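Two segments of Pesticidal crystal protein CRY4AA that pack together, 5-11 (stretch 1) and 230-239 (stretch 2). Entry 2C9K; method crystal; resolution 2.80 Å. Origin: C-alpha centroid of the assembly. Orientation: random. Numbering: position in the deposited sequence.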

# COMPACT_ATOMS: atom_id res chain seq x y z
N ALA A 5 13.65 -1.26 -5.40
CA ALA A 5 13.57 0.18 -5.22
C ALA A 5 12.14 0.59 -4.83
O ALA A 5 11.95 1.39 -3.91
N TYR A 6 11.15 0.04 -5.53
CA TYR A 6 9.75 0.34 -5.25
C TYR A 6 9.48 0.26 -3.76
O TYR A 6 9.05 1.24 -3.14
N THR A 7 9.73 -0.91 -3.18
CA THR A 7 9.50 -1.11 -1.76
C THR A 7 10.47 -0.37 -0.84
O THR A 7 10.12 -0.07 0.30
N ILE A 8 11.69 -0.08 -1.31
CA ILE A 8 12.65 0.65 -0.47
C ILE A 8 12.34 2.15 -0.43
O ILE A 8 12.35 2.78 0.62
N VAL A 9 12.09 2.73 -1.60
CA VAL A 9 11.77 4.15 -1.65
C VAL A 9 10.56 4.41 -0.77
O VAL A 9 10.47 5.44 -0.11
N VAL A 10 9.61 3.48 -0.77
CA VAL A 10 8.41 3.65 0.03
C VAL A 10 8.75 3.50 1.50
O VAL A 10 8.21 4.21 2.35
N GLY A 11 9.65 2.57 1.80
CA GLY A 11 10.06 2.34 3.17
C GLY A 11 10.75 3.54 3.79
O GLY A 11 10.55 3.82 4.97
N THR A 230 -0.25 -5.03 -8.62
CA THR A 230 0.70 -5.32 -7.57
C THR A 230 1.98 -4.51 -7.73
O THR A 230 2.49 -3.95 -6.77
N LYS A 231 2.49 -4.43 -8.96
CA LYS A 231 3.72 -3.69 -9.22
C LYS A 231 3.53 -2.20 -9.03
O LYS A 231 4.34 -1.55 -8.38
N MET A 232 2.44 -1.66 -9.58
CA MET A 232 2.16 -0.23 -9.47
C MET A 232 1.73 0.21 -8.08
O MET A 232 1.93 1.35 -7.69
N THR A 233 1.11 -0.69 -7.32
CA THR A 233 0.71 -0.31 -5.98
C THR A 233 1.97 -0.05 -5.17
O THR A 233 2.07 0.96 -4.47
N THR A 234 2.94 -0.96 -5.26
CA THR A 234 4.19 -0.82 -4.52
C THR A 234 5.10 0.26 -5.10
O THR A 234 6.01 0.72 -4.42
N ALA A 235 4.85 0.66 -6.34
CA ALA A 235 5.68 1.69 -6.96
C ALA A 235 5.05 3.07 -6.85
O ALA A 235 5.64 4.00 -6.31
N VAL A 236 3.82 3.20 -7.32
CA VAL A 236 3.14 4.48 -7.28
C VAL A 236 2.18 4.68 -6.10
O VAL A 236 2.47 5.45 -5.19
N LEU A 237 1.04 4.00 -6.12
CA LEU A 237 0.03 4.16 -5.07
C LEU A 237 0.56 4.23 -3.63
O LEU A 237 0.10 5.07 -2.84
N ASP A 238 1.51 3.37 -3.28
CA ASP A 238 2.06 3.38 -1.92
C ASP A 238 2.76 4.70 -1.67
O ASP A 238 2.66 5.28 -0.59
N LEU A 239 3.46 5.18 -2.69
CA LEU A 239 4.18 6.43 -2.59
C LEU A 239 3.18 7.60 -2.56
O LEU A 239 3.32 8.53 -1.77

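Two carbonyl oxygens lie close across this contact with no hydrogen bond between them: Y6 O lies 3.3 Å from T234 O, a pair of acceptors that cannot bond directly. A water donates to Y6 O at 2.9 Å and to A235 O at 3.1 Å, so it bridges the two helices where no direct hydrogen bond crosses. The place coincides with a wider pi-type turn at 233-237, which loosens the regular backbone pairing of the second helix.

The helices run in nearly the same direction, 24° apart, with their axes approaching to 8.1 Å. The closest CA pair sets a tyrosine against an alanine: Y6 and A235 have CA atoms only 4.6 Å apart, and the register continues four residues on with V10 and L239, whose CA atoms are 5.7 Å apart.

Y6 points toward the partner helix and has the largest covered area of the contact. Its m rotamer (chi1 -66°) places one ring face against A235 CB, which sits 3.5 Å from the ring centroid and 17° off the normal, a clear CH-pi contact; the nearest ring atom, Y6 CD2, is 3.4 Å from A235 CB. The lesson is to pair a flat aromatic with a methyl, since a methyl is enough to make close contact with one ring face. T234, in the p rotamer, points sideways and turns its hydroxyl back onto its own helix, where T234 OG1 donates to K231 O at 2.9 Å. With its polar group thus satisfied, it can sit against Y6, with T234 OG1 3.8 Å from Y6 CB, and offer carbon to T7, whose CG2 is 4.3 Å from T234 CB.

One turn later, V10 (t) also points toward the other helix. V10 CG2 comes within 3.5 Å of T234 O, and both methyls, V10 CG1 and V10 CG2, lie 3.9 Å from D238 CB. D238 (m) points inward too; its CB makes the contact, and both carboxylate oxygens are hydrogen-bonded elsewhere in the structure. V9 (t) also points toward the other helix and meets L239, V9 CG1 to L239 CD1 at 4.2 Å; the leucine starts sideways, and its t, p rotamer brings its end nearer.

K231 starts sideways and its end leads away; K231 O, which accepts from T234 OG1, is 4.2 Å from Y6 CD1. The rule is economical: T234 OG1 is bonded within its helix, T7 OG1 and both D238 carboxylate oxygens are bonded elsewhere, and one water links Y6 O to A235 O.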

# COMPACT_ATOMS: atom_id res chain seq x y z
CB ALA A 5 13.99 0.91 -6.49
CB TYR A 6 8.84 -0.67 -5.97
CG TYR A 6 8.86 -0.60 -7.49
CD1 TYR A 6 8.50 -1.71 -8.25
CD2 TYR A 6 9.23 0.57 -8.15
CE1 TYR A 6 8.50 -1.66 -9.63
CE2 TYR A 6 9.23 0.64 -9.54
CZ TYR A 6 8.87 -0.48 -10.28
OH TYR A 6 8.88 -0.44 -11.66
CB THR A 7 9.48 -2.61 -1.41
OG1 THR A 7 10.59 -3.27 -2.02
CG2 THR A 7 8.19 -3.26 -1.90
CB ILE A 8 14.11 0.51 -0.96
CG1 ILE A 8 14.61 -0.93 -0.77
CG2 ILE A 8 15.00 1.48 -0.19
CD1 ILE A 8 15.95 -1.19 -1.40
CB VAL A 9 11.45 4.59 -3.09
CG1 VAL A 9 10.93 6.02 -3.08
CG2 VAL A 9 12.68 4.47 -3.97
CB VAL A 10 7.33 2.63 -0.37
CG1 VAL A 10 6.13 2.74 0.55
CG2 VAL A 10 6.90 2.89 -1.80
CB THR A 230 1.03 -6.81 -7.55
OG1 THR A 230 -0.17 -7.55 -7.31
CG2 THR A 230 2.05 -7.11 -6.47
CB LYS A 231 4.24 -3.95 -10.64
CG LYS A 231 4.39 -5.43 -11.00
CD LYS A 231 5.28 -6.17 -10.03
CE LYS A 231 5.15 -7.68 -10.18
NZ LYS A 231 5.86 -8.26 -11.37
CB MET A 232 1.11 0.19 -10.50
CG MET A 232 1.58 0.08 -11.93
SD MET A 232 3.11 1.01 -12.25
CE MET A 232 4.33 -0.24 -12.10
CB THR A 233 -0.10 -1.40 -5.30
OG1 THR A 233 -1.42 -1.43 -5.87
CG2 THR A 233 -0.20 -1.15 -3.80
CB THR A 234 4.97 -2.14 -4.51
OG1 THR A 234 5.45 -2.43 -5.83
CG2 THR A 234 4.08 -3.27 -4.07
CB ALA A 235 5.94 1.36 -8.43
CB VAL A 236 2.38 4.72 -8.59
CG1 VAL A 236 1.81 6.14 -8.63
CG2 VAL A 236 3.32 4.49 -9.76
CB LEU A 237 -1.03 3.07 -5.18
CG LEU A 237 -1.64 2.89 -6.58
CD1 LEU A 237 -2.87 2.00 -6.50
CD2 LEU A 237 -1.99 4.25 -7.16
CB ASP A 238 3.04 2.22 -1.69
CG ASP A 238 2.33 0.90 -1.40
OD1 ASP A 238 1.10 0.91 -1.19
OD2 ASP A 238 3.00 -0.16 -1.38
CB LEU A 239 5.15 6.54 -3.76
CG LEU A 239 6.31 7.54 -3.69
CD1 LEU A 239 7.06 7.42 -2.35
CD2 LEU A 239 7.25 7.26 -4.87
O HOH W 1 8.30 3.37 -4.90